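Side-chain contacts in glucuronoarabinoxylan endo-1,4-beta-xylanase (Clostridium papyrosolvens, PDB 4FMV), which cleaves internal beta-1,4 linkages of xylan as a glycoside hydrolase family 30 endoxylanase, this chain being its catalytic part within a longer protein: residues H251-T256 with N260-W265; E15-G20 with G225-M230; A291-P296 with I381-G386; K233-D238 with M244-E249; I82-P87 with W229-Y234. All coordinates share one frame; numbering follows the deposited sequence.

Contact 1: residues H251-T256 with N260-W265; sequences HDSMVT and NAYIYW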
# COMPACT_ATOMS: atom_id res chain seq x y z
N HIS A 251 5.07 -10.03 -2.44
CA HIS A 251 4.75 -11.04 -3.44
C HIS A 251 3.37 -11.65 -3.17
O HIS A 251 2.54 -11.74 -4.08
CB HIS A 251 5.83 -12.14 -3.45
CG HIS A 251 5.42 -13.40 -4.15
ND1 HIS A 251 5.80 -13.68 -5.44
CD2 HIS A 251 4.67 -14.44 -3.73
CE1 HIS A 251 5.30 -14.86 -5.79
NE2 HIS A 251 4.61 -15.34 -4.77
N ASP A 252 3.12 -12.04 -1.92
CA ASP A 252 1.86 -12.70 -1.56
C ASP A 252 0.67 -11.74 -1.74
O ASP A 252 -0.41 -12.13 -2.17
CB ASP A 252 1.91 -13.24 -0.12
CG ASP A 252 2.77 -14.52 0.02
OD1 ASP A 252 2.82 -15.32 -0.93
OD2 ASP A 252 3.38 -14.74 1.09
N SER A 253 0.87 -10.47 -1.41
CA SER A 253 -0.19 -9.46 -1.58
C SER A 253 -0.54 -9.29 -3.06
O SER A 253 -1.70 -9.05 -3.39
CB SER A 253 0.24 -8.10 -1.00
OG SER A 253 1.16 -7.45 -1.86
N MET A 254 0.46 -9.41 -3.93
CA MET A 254 0.26 -9.31 -5.37
C MET A 254 -0.35 -10.58 -5.96
O MET A 254 -1.27 -10.51 -6.77
CB MET A 254 1.60 -9.03 -6.08
CG MET A 254 2.17 -7.63 -5.81
SD MET A 254 1.19 -6.31 -6.53
CE MET A 254 0.50 -5.46 -5.12
N VAL A 255 0.18 -11.73 -5.55
CA VAL A 255 -0.14 -13.01 -6.19
C VAL A 255 -1.38 -13.69 -5.58
O VAL A 255 -2.36 -13.97 -6.27
CB VAL A 255 1.10 -13.95 -6.25
CG1 VAL A 255 0.70 -15.38 -6.69
CG2 VAL A 255 2.17 -13.37 -7.21
N THR A 256 -1.32 -14.01 -4.29
CA THR A 256 -2.51 -14.49 -3.59
C THR A 256 -3.58 -13.41 -3.35
O THR A 256 -4.77 -13.65 -3.53
CB THR A 256 -2.12 -15.15 -2.26
OG1 THR A 256 -1.24 -16.23 -2.56
CG2 THR A 256 -3.35 -15.73 -1.55
N ASN A 260 -4.13 -4.21 -5.56
CA ASN A 260 -3.72 -3.16 -6.47
C ASN A 260 -2.54 -2.35 -5.95
O ASN A 260 -1.85 -1.69 -6.72
CB ASN A 260 -4.92 -2.25 -6.79
CG ASN A 260 -6.12 -3.04 -7.32
OD1 ASN A 260 -7.07 -3.29 -6.59
ND2 ASN A 260 -6.07 -3.44 -8.58
N ALA A 261 -2.32 -2.37 -4.64
CA ALA A 261 -1.27 -1.56 -4.03
C ALA A 261 -0.76 -2.17 -2.73
O ALA A 261 -1.50 -2.88 -2.05
CB ALA A 261 -1.80 -0.15 -3.77
N TYR A 262 0.49 -1.89 -2.37
CA TYR A 262 1.04 -2.29 -1.08
C TYR A 262 1.74 -1.06 -0.50
O TYR A 262 2.71 -0.55 -1.09
CB TYR A 262 2.01 -3.47 -1.23
CG TYR A 262 2.58 -4.02 0.09
CD1 TYR A 262 3.58 -3.34 0.78
CD2 TYR A 262 2.13 -5.22 0.62
CE1 TYR A 262 4.12 -3.84 1.95
CE2 TYR A 262 2.66 -5.73 1.81
CZ TYR A 262 3.65 -5.02 2.47
OH TYR A 262 4.18 -5.52 3.65
N ILE A 263 1.25 -0.56 0.63
CA ILE A 263 1.78 0.67 1.20
C ILE A 263 2.38 0.42 2.58
O ILE A 263 1.69 -0.04 3.48
CB ILE A 263 0.69 1.77 1.31
CG1 ILE A 263 0.15 2.16 -0.07
CG2 ILE A 263 1.23 3.02 2.04
CD1 ILE A 263 -1.26 1.63 -0.36
N TYR A 264 3.67 0.71 2.71
CA TYR A 264 4.39 0.57 3.97
C TYR A 264 3.88 1.58 5.01
O TYR A 264 3.22 2.56 4.69
CB TYR A 264 5.92 0.74 3.72
CG TYR A 264 6.82 0.21 4.82
CD1 TYR A 264 7.27 -1.10 4.81
CD2 TYR A 264 7.25 1.04 5.87
CE1 TYR A 264 8.10 -1.59 5.81
CE2 TYR A 264 8.07 0.55 6.90
CZ TYR A 264 8.50 -0.76 6.85
OH TYR A 264 9.29 -1.27 7.86
N TRP A 265 4.20 1.31 6.26
CA TRP A 265 3.95 2.22 7.37
C TRP A 265 4.94 3.41 7.30
O TRP A 265 5.41 3.78 6.21
CB TRP A 265 3.98 1.44 8.70
CG TRP A 265 3.72 2.21 9.96
CD1 TRP A 265 4.31 1.99 11.17
CD2 TRP A 265 2.80 3.31 10.15
NE1 TRP A 265 3.83 2.88 12.10
CE2 TRP A 265 2.91 3.70 11.50
CE3 TRP A 265 1.92 4.00 9.32
CZ2 TRP A 265 2.16 4.76 12.03
CZ3 TRP A 265 1.17 5.04 9.85
CH2 TRP A 265 1.30 5.41 11.20
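Ser-253 meets Tyr-262 where helix 240-255 packs against strand 261-266, the strand that follows it in a beta-alpha-beta unit of the (beta/alpha)8 barrel. Followed outward, the tyrosine begins at CB, 4.1 Å from Ser-253 OG. CG swings anti to the backbone N (chi1 -177°), which lays the ring along the helix, and CD2 then makes the tightest approach, 3.5 Å from Ser-253 OG. That oxygen lies obliquely to the ring; its hydrogen bond goes to Ile-250 O of its own helix. The tyrosine ends at OH, hydrogen-bonded to Glu-249 OE2 one turn earlier in the helix, so a long residue with a polar end suits this buried place. Serine is small enough to let the ring lie close, and it satisfies its hydroxyl locally. Met-254, whose flexible chain also packs on Ile-16 and Phe-19 of strand 11-22, reaches the start of the strand with its methyl, CE lying 4.2 Å from Ala-261 N.

Contact 2: residues E15-G20 with G225-M230; sequences EIRGFG and GKELWM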
# COMPACT_ATOMS: atom_id res chain seq x y z
N GLU A 15 -4.81 -4.58 -12.07
CA GLU A 15 -4.08 -3.38 -12.44
C GLU A 15 -3.30 -2.86 -11.24
O GLU A 15 -3.78 -2.91 -10.11
CB GLU A 15 -5.05 -2.30 -12.92
CG GLU A 15 -4.37 -1.01 -13.34
CD GLU A 15 -5.36 0.00 -13.89
OE1 GLU A 15 -6.57 -0.32 -13.94
OE2 GLU A 15 -4.95 1.11 -14.28
N ILE A 16 -2.09 -2.38 -11.48
CA ILE A 16 -1.27 -1.88 -10.38
C ILE A 16 -1.52 -0.40 -10.14
O ILE A 16 -1.36 0.42 -11.05
CB ILE A 16 0.23 -2.12 -10.63
CG1 ILE A 16 0.48 -3.62 -10.86
CG2 ILE A 16 1.05 -1.62 -9.46
CD1 ILE A 16 0.03 -4.47 -9.68
N ARG A 17 -1.97 -0.05 -8.94
CA ARG A 17 -2.14 1.34 -8.57
C ARG A 17 -0.80 1.95 -8.13
O ARG A 17 -0.50 3.11 -8.44
CB ARG A 17 -3.21 1.50 -7.48
CG ARG A 17 -3.47 2.95 -7.03
CD ARG A 17 -3.88 3.83 -8.20
NE ARG A 17 -4.84 3.12 -9.03
CZ ARG A 17 -5.11 3.42 -10.29
NH1 ARG A 17 -4.51 4.44 -10.88
NH2 ARG A 17 -5.99 2.69 -10.95
N GLY A 18 0.00 1.18 -7.40
CA GLY A 18 1.31 1.67 -6.98
C GLY A 18 1.79 1.10 -5.67
O GLY A 18 1.24 0.12 -5.16
N PHE A 19 2.84 1.73 -5.12
CA PHE A 19 3.52 1.24 -3.92
C PHE A 19 4.05 2.46 -3.22
O PHE A 19 4.38 3.44 -3.86
CB PHE A 19 4.73 0.35 -4.29
CG PHE A 19 4.37 -0.88 -5.07
CD1 PHE A 19 4.27 -0.82 -6.45
CD2 PHE A 19 4.13 -2.09 -4.43
CE1 PHE A 19 3.93 -1.94 -7.19
CE2 PHE A 19 3.77 -3.21 -5.14
CZ PHE A 19 3.67 -3.14 -6.53
N GLY A 20 4.17 2.42 -1.90
CA GLY A 20 4.54 3.64 -1.19
C GLY A 20 4.67 3.41 0.30
O GLY A 20 4.87 2.29 0.76
N GLY A 225 -15.28 -1.78 -10.50
CA GLY A 225 -15.13 -0.37 -10.19
C GLY A 225 -14.40 -0.07 -8.89
O GLY A 225 -14.28 1.09 -8.49
N LYS A 226 -13.86 -1.11 -8.24
CA LYS A 226 -13.27 -0.95 -6.90
C LYS A 226 -11.79 -1.32 -6.94
O LYS A 226 -11.32 -1.93 -7.90
CB LYS A 226 -13.96 -1.84 -5.85
CG LYS A 226 -15.49 -1.77 -5.82
CD LYS A 226 -16.00 -0.37 -5.61
CE LYS A 226 -17.49 -0.25 -5.94
NZ LYS A 226 -18.01 1.14 -5.77
N GLU A 227 -11.08 -0.94 -5.89
CA GLU A 227 -9.69 -1.31 -5.71
C GLU A 227 -9.50 -1.90 -4.32
O GLU A 227 -10.27 -1.64 -3.41
CB GLU A 227 -8.78 -0.11 -5.92
CG GLU A 227 -8.74 0.42 -7.35
CD GLU A 227 -7.33 0.72 -7.82
OE1 GLU A 227 -6.68 1.58 -7.20
OE2 GLU A 227 -6.89 0.10 -8.81
N LEU A 228 -8.45 -2.69 -4.18
CA LEU A 228 -8.10 -3.35 -2.93
C LEU A 228 -6.62 -3.06 -2.63
O LEU A 228 -5.74 -3.46 -3.41
CB LEU A 228 -8.32 -4.86 -3.10
CG LEU A 228 -7.92 -5.81 -1.96
CD1 LEU A 228 -8.69 -5.51 -0.67
CD2 LEU A 228 -8.09 -7.29 -2.34
N TRP A 229 -6.34 -2.36 -1.53
CA TRP A 229 -4.97 -1.98 -1.21
C TRP A 229 -4.61 -2.48 0.18
O TRP A 229 -5.42 -2.38 1.10
CB TRP A 229 -4.80 -0.47 -1.16
CG TRP A 229 -5.14 0.32 -2.36
CD1 TRP A 229 -5.64 -0.12 -3.56
CD2 TRP A 229 -5.03 1.74 -2.47
NE1 TRP A 229 -5.85 0.96 -4.40
CE2 TRP A 229 -5.47 2.11 -3.75
CE3 TRP A 229 -4.59 2.75 -1.59
CZ2 TRP A 229 -5.50 3.44 -4.19
CZ3 TRP A 229 -4.62 4.06 -2.02
CH2 TRP A 229 -5.06 4.40 -3.30
N MET A 230 -3.37 -2.92 0.34
CA MET A 230 -2.86 -3.16 1.68
C MET A 230 -2.22 -1.82 2.06
O MET A 230 -1.22 -1.41 1.48
CB MET A 230 -1.78 -4.23 1.59
CG MET A 230 -1.45 -4.92 2.89
SD MET A 230 -0.84 -3.84 4.17
CE MET A 230 0.69 -3.20 3.43
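Arg-17 and Glu-227 meet because both chains fold: the arginine sets CG anti to its own N and then bends at chi2 (57°) and chi3, while the glutamate bends at chi2, so the two cross at about a right angle. NE of Arg-17 donates to Glu-227 OE1 at 3.0 Å, on the syn side but 31° out of the carboxylate plane. A second, weak bond runs from Arg-17 NH2 to Glu-227 OE2 at 3.5 Å. From the opposite face of the carboxylate, 55° above its plane, Trp-229 NE1 donates to Glu-227 OE1 at 3.0 Å, so two N-H groups grip one oxygen and fix the rotation of the acid. All this lies at the N-terminal ends of strands of the (beta/alpha)8 barrel, the end opposite the one where such barrels carry their active sites; strands 11-22 and 227-232 flank strand 261-266 there. Arginine suits the spot because its aliphatic part is useful too: Arg-17 CG rests 3.5 Å from Trp-229 CZ2, obliquely to the indole. Glu-15 extends the network through charge alone, its OE2 lying 3.8 Å from Arg-17 NH2 and well out of the guanidinium plane, and the arginine charge probably eases the proximity of the two acids.

Contact 3: residues A291-P296 with I381-G386; sequences AKFIRP and ITTFVG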
# COMPACT_ATOMS: atom_id res chain seq x y z
N ALA A 291 8.25 -0.81 -6.51
CA ALA A 291 7.78 0.55 -6.80
C ALA A 291 8.44 1.19 -7.98
O ALA A 291 7.78 1.85 -8.78
CB ALA A 291 8.02 1.45 -5.60
N LYS A 292 9.76 1.06 -8.07
CA LYS A 292 10.51 1.76 -9.09
C LYS A 292 10.11 1.26 -10.46
O LYS A 292 9.93 2.06 -11.38
CB LYS A 292 12.02 1.55 -8.90
CG LYS A 292 12.92 2.37 -9.86
CD LYS A 292 12.69 3.87 -9.76
CE LYS A 292 13.68 4.68 -10.63
NZ LYS A 292 13.53 6.15 -10.34
N PHE A 293 10.06 -0.07 -10.62
CA PHE A 293 9.82 -0.65 -11.93
C PHE A 293 8.38 -1.00 -12.32
O PHE A 293 8.08 -1.08 -13.51
CB PHE A 293 10.77 -1.85 -12.13
CG PHE A 293 12.16 -1.56 -11.65
CD1 PHE A 293 12.96 -0.65 -12.33
CD2 PHE A 293 12.64 -2.14 -10.49
CE1 PHE A 293 14.22 -0.35 -11.88
CE2 PHE A 293 13.91 -1.83 -10.03
CZ PHE A 293 14.70 -0.94 -10.74
N ILE A 294 7.46 -1.09 -11.36
CA ILE A 294 6.10 -1.43 -11.75
C ILE A 294 5.30 -0.16 -11.52
O ILE A 294 4.82 0.10 -10.41
CB ILE A 294 5.54 -2.53 -10.82
CG1 ILE A 294 6.49 -3.72 -10.75
CG2 ILE A 294 4.13 -2.97 -11.25
CD1 ILE A 294 6.13 -4.74 -9.64
N ARG A 295 5.03 0.53 -12.62
CA ARG A 295 4.49 1.88 -12.56
C ARG A 295 2.97 1.83 -12.48
O ARG A 295 2.35 0.86 -12.92
CB ARG A 295 4.91 2.67 -13.82
CG ARG A 295 6.42 2.78 -14.02
CD ARG A 295 7.09 3.26 -12.73
NE ARG A 295 6.52 4.50 -12.23
CZ ARG A 295 6.80 5.01 -11.03
NH1 ARG A 295 7.64 4.37 -10.23
NH2 ARG A 295 6.24 6.16 -10.63
N PRO A 296 2.36 2.87 -11.92
CA PRO A 296 0.90 2.91 -11.91
C PRO A 296 0.34 2.69 -13.32
O PRO A 296 0.75 3.36 -14.28
CB PRO A 296 0.63 4.35 -11.47
CG PRO A 296 1.75 4.63 -10.52
CD PRO A 296 2.95 3.98 -11.15
N ILE A 381 16.08 -10.59 -3.38
CA ILE A 381 15.00 -10.25 -4.28
C ILE A 381 15.63 -9.58 -5.49
O ILE A 381 16.51 -8.70 -5.36
CB ILE A 381 13.93 -9.33 -3.62
CG1 ILE A 381 12.90 -8.85 -4.65
CG2 ILE A 381 14.58 -8.17 -2.88
CD1 ILE A 381 11.64 -8.17 -4.03
N THR A 382 15.22 -10.02 -6.67
CA THR A 382 15.74 -9.49 -7.91
C THR A 382 14.59 -9.05 -8.79
O THR A 382 13.57 -9.77 -8.93
CB THR A 382 16.53 -10.55 -8.70
OG1 THR A 382 17.70 -10.95 -7.97
CG2 THR A 382 16.96 -10.00 -10.06
N THR A 383 14.73 -7.87 -9.39
CA THR A 383 13.76 -7.41 -10.37
C THR A 383 14.45 -7.36 -11.73
O THR A 383 15.52 -6.75 -11.87
CB THR A 383 13.20 -6.04 -10.00
OG1 THR A 383 12.56 -6.12 -8.72
CG2 THR A 383 12.20 -5.57 -11.04
N PHE A 384 13.87 -8.04 -12.71
CA PHE A 384 14.36 -7.99 -14.08
C PHE A 384 13.43 -7.10 -14.90
O PHE A 384 12.21 -7.23 -14.83
CB PHE A 384 14.37 -9.38 -14.72
CG PHE A 384 15.14 -10.40 -13.94
CD1 PHE A 384 14.52 -11.16 -12.96
CD2 PHE A 384 16.49 -10.63 -14.20
CE1 PHE A 384 15.22 -12.11 -12.23
CE2 PHE A 384 17.20 -11.58 -13.48
CZ PHE A 384 16.56 -12.32 -12.50
N VAL A 385 14.01 -6.20 -15.70
CA VAL A 385 13.24 -5.31 -16.54
C VAL A 385 13.73 -5.38 -17.98
O VAL A 385 14.93 -5.36 -18.23
CB VAL A 385 13.34 -3.87 -16.03
CG1 VAL A 385 12.50 -2.93 -16.89
CG2 VAL A 385 12.92 -3.82 -14.55
N GLY A 386 12.80 -5.46 -18.93
CA GLY A 386 13.17 -5.50 -20.34
C GLY A 386 12.13 -4.83 -21.22
O GLY A 386 11.01 -4.56 -20.80
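Phe-293 reaches Thr-383 and Val-385 from the loop that follows helix 282-291. Lys-292 comes just before it in that loop: its CB sits 3.9 Å above the centre of the Phe-293 ring, while its NZ goes off to the carbonyls of Gly-39 and Asp-40. Phe-293 itself brings CD2 to 3.5 Å from Thr-383 CG2, and its CG to 3.8 Å from Val-385 CG2; both methyls come up obliquely to the ring. Threonine fits because its branches divide the work. With OG1 beside the backbone N (chi1 -60°), the hydroxyl bonds to Gln-289 O and the methyl is left to touch the phenyl group. Beta-branched residues also suit a strand, where alternate ones, here 383 and 385, point the same way. Further on, Arg-295 NH1 turns back to Lys-292 O in a weak 3.5 Å bond and also donates to Gly-42 O. Strand 380-387 runs antiparallel to both 347-353 and 321-328 in the beta domain that accompanies the barrel in family 30 enzymes, and Tyr-351 of strand 347-353 stacks with Phe-293, joining that domain to the end of helix 282-291.

Contact 4: residues K233-D238 with M244-E249; sequences KYFDDD and MNMSKE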
# COMPACT_ATOMS: atom_id res chain seq x y z
N LYS A 233 1.81 -1.69 6.67
CA LYS A 233 2.54 -2.78 7.30
C LYS A 233 3.95 -2.25 7.58
O LYS A 233 4.51 -1.48 6.79
CB LYS A 233 2.56 -4.02 6.38
CG LYS A 233 3.27 -5.26 6.97
CD LYS A 233 2.67 -5.70 8.32
CE LYS A 233 3.32 -7.00 8.84
NZ LYS A 233 2.92 -8.22 8.06
N TYR A 234 4.57 -2.69 8.66
CA TYR A 234 6.00 -2.46 8.81
C TYR A 234 6.69 -3.76 9.17
O TYR A 234 6.03 -4.75 9.56
CB TYR A 234 6.29 -1.36 9.85
CG TYR A 234 6.02 -1.82 11.26
CD1 TYR A 234 7.01 -2.47 12.00
CD2 TYR A 234 4.77 -1.64 11.84
CE1 TYR A 234 6.77 -2.93 13.29
CE2 TYR A 234 4.53 -2.07 13.16
CZ TYR A 234 5.54 -2.71 13.86
OH TYR A 234 5.32 -3.16 15.15
N PHE A 235 8.01 -3.77 9.02
CA PHE A 235 8.85 -4.85 9.50
C PHE A 235 9.92 -4.23 10.37
O PHE A 235 10.38 -3.09 10.13
CB PHE A 235 9.44 -5.66 8.33
CG PHE A 235 8.40 -6.42 7.55
CD1 PHE A 235 7.69 -5.79 6.54
CD2 PHE A 235 8.10 -7.74 7.86
CE1 PHE A 235 6.69 -6.47 5.84
CE2 PHE A 235 7.13 -8.44 7.15
CZ PHE A 235 6.42 -7.79 6.13
N ASP A 236 10.34 -4.98 11.39
CA ASP A 236 11.15 -4.46 12.47
C ASP A 236 12.49 -3.84 12.11
O ASP A 236 12.89 -2.86 12.71
CB ASP A 236 11.40 -5.57 13.50
CG ASP A 236 10.19 -5.85 14.36
OD1 ASP A 236 9.26 -5.02 14.43
OD2 ASP A 236 10.18 -6.92 14.99
N ASP A 237 13.23 -4.47 11.19
CA ASP A 237 14.62 -4.09 10.97
C ASP A 237 15.14 -4.66 9.66
O ASP A 237 14.39 -5.30 8.90
CB ASP A 237 15.49 -4.58 12.12
CG ASP A 237 15.43 -6.08 12.28
OD1 ASP A 237 15.42 -6.78 11.25
OD2 ASP A 237 15.37 -6.56 13.42
N ASP A 238 16.43 -4.45 9.42
CA ASP A 238 17.06 -4.82 8.16
C ASP A 238 17.77 -6.18 8.15
O ASP A 238 18.49 -6.49 7.19
CB ASP A 238 17.95 -3.69 7.64
CG ASP A 238 17.16 -2.42 7.35
OD1 ASP A 238 16.13 -2.48 6.63
OD2 ASP A 238 17.54 -1.35 7.86
N MET A 244 13.63 -10.90 3.85
CA MET A 244 12.91 -11.98 3.17
C MET A 244 11.42 -12.02 3.53
O MET A 244 10.56 -12.24 2.67
CB MET A 244 13.55 -13.33 3.48
CG MET A 244 14.96 -13.48 2.93
SD MET A 244 14.94 -13.41 1.13
CE MET A 244 15.43 -11.72 0.79
N ASN A 245 11.11 -11.82 4.81
CA ASN A 245 9.72 -11.76 5.23
C ASN A 245 8.97 -10.70 4.47
O ASN A 245 7.83 -10.91 4.08
CB ASN A 245 9.61 -11.46 6.72
CG ASN A 245 9.96 -12.64 7.57
OD1 ASN A 245 9.84 -13.79 7.15
ND2 ASN A 245 10.41 -12.37 8.80
N MET A 246 9.61 -9.55 4.29
CA MET A 246 8.98 -8.40 3.63
C MET A 246 8.88 -8.62 2.12
O MET A 246 7.84 -8.36 1.55
CB MET A 246 9.71 -7.09 3.95
CG MET A 246 9.18 -5.87 3.19
SD MET A 246 10.10 -4.35 3.59
CE MET A 246 9.34 -3.21 2.43
N SER A 247 9.96 -9.11 1.51
CA SER A 247 9.95 -9.46 0.08
C SER A 247 8.79 -10.40 -0.20
O SER A 247 7.97 -10.15 -1.08
CB SER A 247 11.26 -10.15 -0.33
OG SER A 247 12.38 -9.26 -0.29
N LYS A 248 8.73 -11.49 0.57
CA LYS A 248 7.72 -12.52 0.35
C LYS A 248 6.29 -12.01 0.56
O LYS A 248 5.40 -12.35 -0.21
CB LYS A 248 8.00 -13.73 1.23
CG LYS A 248 6.80 -14.70 1.34
CD LYS A 248 6.92 -15.91 0.46
CE LYS A 248 6.20 -17.12 1.10
NZ LYS A 248 4.77 -16.88 1.50
N GLU A 249 6.04 -11.22 1.59
CA GLU A 249 4.70 -10.69 1.81
C GLU A 249 4.19 -9.78 0.68
O GLU A 249 3.01 -9.83 0.29
CB GLU A 249 4.62 -9.94 3.13
CG GLU A 249 3.21 -9.45 3.44
CD GLU A 249 3.12 -8.91 4.84
OE1 GLU A 249 3.16 -9.71 5.80
OE2 GLU A 249 3.04 -7.69 4.98
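Phe-235 and Met-246 come within 6.9 Å of each other at their CA atoms, where an irregular segment, 233-238, passes beside helix 244-249. Met-246 CB lies over one face of the Phe-235 ring, 3.7 Å from its centroid and 19° off the normal, a CH-pi contact; SD follows obliquely at 5.0 Å from the centroid as a Met-aromatic contact. An unbranched, polarisable methionine can thus run its chain past the ring. Asn-245 CB adds a minor touch, 3.9 Å from Phe-235 CE2. Beside the ring, Lys-233 bends at chi2 and again at chi4 (-71°), which turns NZ onto the Glu-249 carboxylate: 2.7 Å to OE1, on its syn lone pair, and a weak 3.1 Å bond to OE2. NZ also bonds to Phe-206 O, and OE2 of the buried Glu-249 is hydrogen-bonded to Tyr-262 OH as well; with the ammonium so near, the glutamate is probably kept ionised. The loop connects the C-terminal end of barrel strand 227-232 to helix 240-255; beyond it Met-246 packs on Arg-283 and Val-286 of helix 282-291 and on Tyr-264 of strand 261-266.

Contact 5: residues I82-P87 with W229-Y234; sequences IVFASP and WMTEKY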
# COMPACT_ATOMS: atom_id res chain seq x y z
N ILE A 82 0.40 9.41 -6.05
CA ILE A 82 -0.91 9.86 -5.62
C ILE A 82 -0.85 9.93 -4.11
O ILE A 82 0.10 9.42 -3.51
CB ILE A 82 -2.03 8.88 -6.04
CG1 ILE A 82 -1.77 7.49 -5.45
CG2 ILE A 82 -2.16 8.83 -7.57
CD1 ILE A 82 -2.80 6.43 -5.85
N VAL A 83 -1.89 10.46 -3.48
CA VAL A 83 -1.87 10.72 -2.04
C VAL A 83 -3.21 10.37 -1.44
O VAL A 83 -4.24 10.76 -1.98
CB VAL A 83 -1.61 12.24 -1.74
CG1 VAL A 83 -1.50 12.48 -0.25
CG2 VAL A 83 -0.37 12.74 -2.46
N PHE A 84 -3.20 9.63 -0.34
CA PHE A 84 -4.43 9.40 0.41
C PHE A 84 -4.21 9.68 1.88
O PHE A 84 -3.07 9.88 2.31
CB PHE A 84 -5.02 8.00 0.17
CG PHE A 84 -4.27 6.87 0.86
CD1 PHE A 84 -3.07 6.39 0.34
CD2 PHE A 84 -4.81 6.25 1.97
CE1 PHE A 84 -2.41 5.32 0.94
CE2 PHE A 84 -4.17 5.17 2.57
CZ PHE A 84 -2.96 4.71 2.06
N ALA A 85 -5.30 9.75 2.64
CA ALA A 85 -5.24 10.14 4.05
C ALA A 85 -6.10 9.24 4.93
O ALA A 85 -7.22 8.88 4.52
CB ALA A 85 -5.71 11.60 4.21
N SER A 86 -5.59 8.86 6.11
CA SER A 86 -6.39 8.09 7.09
C SER A 86 -6.39 8.85 8.42
O SER A 86 -5.34 9.39 8.84
CB SER A 86 -5.69 6.75 7.35
OG SER A 86 -5.47 5.99 6.16
N PRO A 87 -7.57 8.95 9.07
CA PRO A 87 -7.77 9.36 10.48
C PRO A 87 -7.59 8.22 11.50
O PRO A 87 -8.15 7.12 11.29
CB PRO A 87 -9.21 9.86 10.46
CG PRO A 87 -9.92 8.92 9.39
CD PRO A 87 -8.79 8.33 8.52
N TRP A 229 -6.34 -2.36 -1.53
CA TRP A 229 -4.97 -1.98 -1.21
C TRP A 229 -4.61 -2.48 0.18
O TRP A 229 -5.42 -2.38 1.10
CB TRP A 229 -4.80 -0.47 -1.16
CG TRP A 229 -5.14 0.32 -2.36
CD1 TRP A 229 -5.64 -0.12 -3.56
CD2 TRP A 229 -5.03 1.74 -2.47
NE1 TRP A 229 -5.85 0.96 -4.40
CE2 TRP A 229 -5.47 2.11 -3.75
CE3 TRP A 229 -4.59 2.75 -1.59
CZ2 TRP A 229 -5.50 3.44 -4.19
CZ3 TRP A 229 -4.62 4.06 -2.02
CH2 TRP A 229 -5.06 4.40 -3.30
N MET A 230 -3.37 -2.92 0.34
CA MET A 230 -2.86 -3.16 1.68
C MET A 230 -2.22 -1.82 2.06
O MET A 230 -1.22 -1.41 1.48
CB MET A 230 -1.78 -4.23 1.59
CG MET A 230 -1.45 -4.92 2.89
SD MET A 230 -0.84 -3.84 4.17
CE MET A 230 0.69 -3.20 3.43
N THR A 231 -2.85 -1.12 3.00
CA THR A 231 -2.47 0.26 3.31
C THR A 231 -1.50 0.53 4.47
O THR A 231 -1.10 1.67 4.67
CB THR A 231 -3.75 1.10 3.56
OG1 THR A 231 -4.47 0.56 4.68
CG2 THR A 231 -4.63 1.08 2.34
N GLU A 232 -1.22 -0.46 5.30
CA GLU A 232 -0.16 -0.31 6.30
C GLU A 232 0.48 -1.63 6.70
O GLU A 232 -0.23 -2.58 7.08
CB GLU A 232 -0.73 0.36 7.55
CG GLU A 232 0.34 0.91 8.52
CD GLU A 232 -0.23 1.14 9.89
OE1 GLU A 232 -1.21 1.88 10.00
OE2 GLU A 232 0.28 0.54 10.85
N LYS A 233 1.81 -1.69 6.67
CA LYS A 233 2.54 -2.78 7.30
C LYS A 233 3.95 -2.25 7.58
O LYS A 233 4.51 -1.48 6.79
CB LYS A 233 2.56 -4.02 6.38
CG LYS A 233 3.27 -5.26 6.97
CD LYS A 233 2.67 -5.70 8.32
CE LYS A 233 3.32 -7.00 8.84
NZ LYS A 233 2.92 -8.22 8.06
N TYR A 234 4.57 -2.69 8.66
CA TYR A 234 6.00 -2.46 8.81
C TYR A 234 6.69 -3.76 9.17
O TYR A 234 6.03 -4.75 9.56
CB TYR A 234 6.29 -1.36 9.85
CG TYR A 234 6.02 -1.82 11.26
CD1 TYR A 234 7.01 -2.47 12.00
CD2 TYR A 234 4.77 -1.64 11.84
CE1 TYR A 234 6.77 -2.93 13.29
CE2 TYR A 234 4.53 -2.07 13.16
CZ TYR A 234 5.54 -2.71 13.86
OH TYR A 234 5.32 -3.16 15.15
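Phe-84 and Trp-229 bury about equal areas here and meet as a T-shaped pair: the six-membered edge of the indole points at one face of the phenyl ring, with centroids 5.3 Å apart and planes at 79°. The closest atoms are Trp-229 CZ3 and Phe-84 CD1 at 3.7 Å, the contact falling toward the rim of the phenyl ring. Phe-84 CG stands between the backbone N and the carbonyl carbon (chi1 74°), which carries the ring toward strand 229-232. These strands are not neighbours in the sheet; their axes pass 10.2 Å apart at 61°, and the side chains fill the interior of the (beta/alpha)8 barrel, where large flat groups can span the gap. Met-174 of strand 172-178 touches both side chains. Thr-231, third in buried area, sets CB 4.0 Å from Phe-84 CZ, obliquely to the ring, and its OG1 bonds to Glu-177 OE1, so one residue serves an apolar neighbour and a polar one. At CH2, the ring atom next to CZ3, Trp-229 also meets Ile-82, whose CD1 lies 4.0 Å away, obliquely to the ring.

How the contacts relate
Strand 227-232 and the elements around it tie most of the contacts together. Contacts 2 and 5 share Trp-229 and lie 10 Å apart between centres, with Arg-17 CD 3.7 Å from Ile-82 CD1. Contact 1, 9 Å from contact 2, is joined to it through strand pairing, Ile-263 N lying 2.7 Å from Met-230 O in a probable hydrogen bond. Contact 4 continues from contact 5 along the chain, sharing Lys-233, and uses the same helix as contact 1. It leans toward contact 3, where Ile-381 CG2 packs 3.6 Å from Ser-247 OG. Contact 2 lies at the N-terminal barrel end, whereas residues 233-238 of contact 4 leave from the C-terminal end, where barrel enzymes place their active sites.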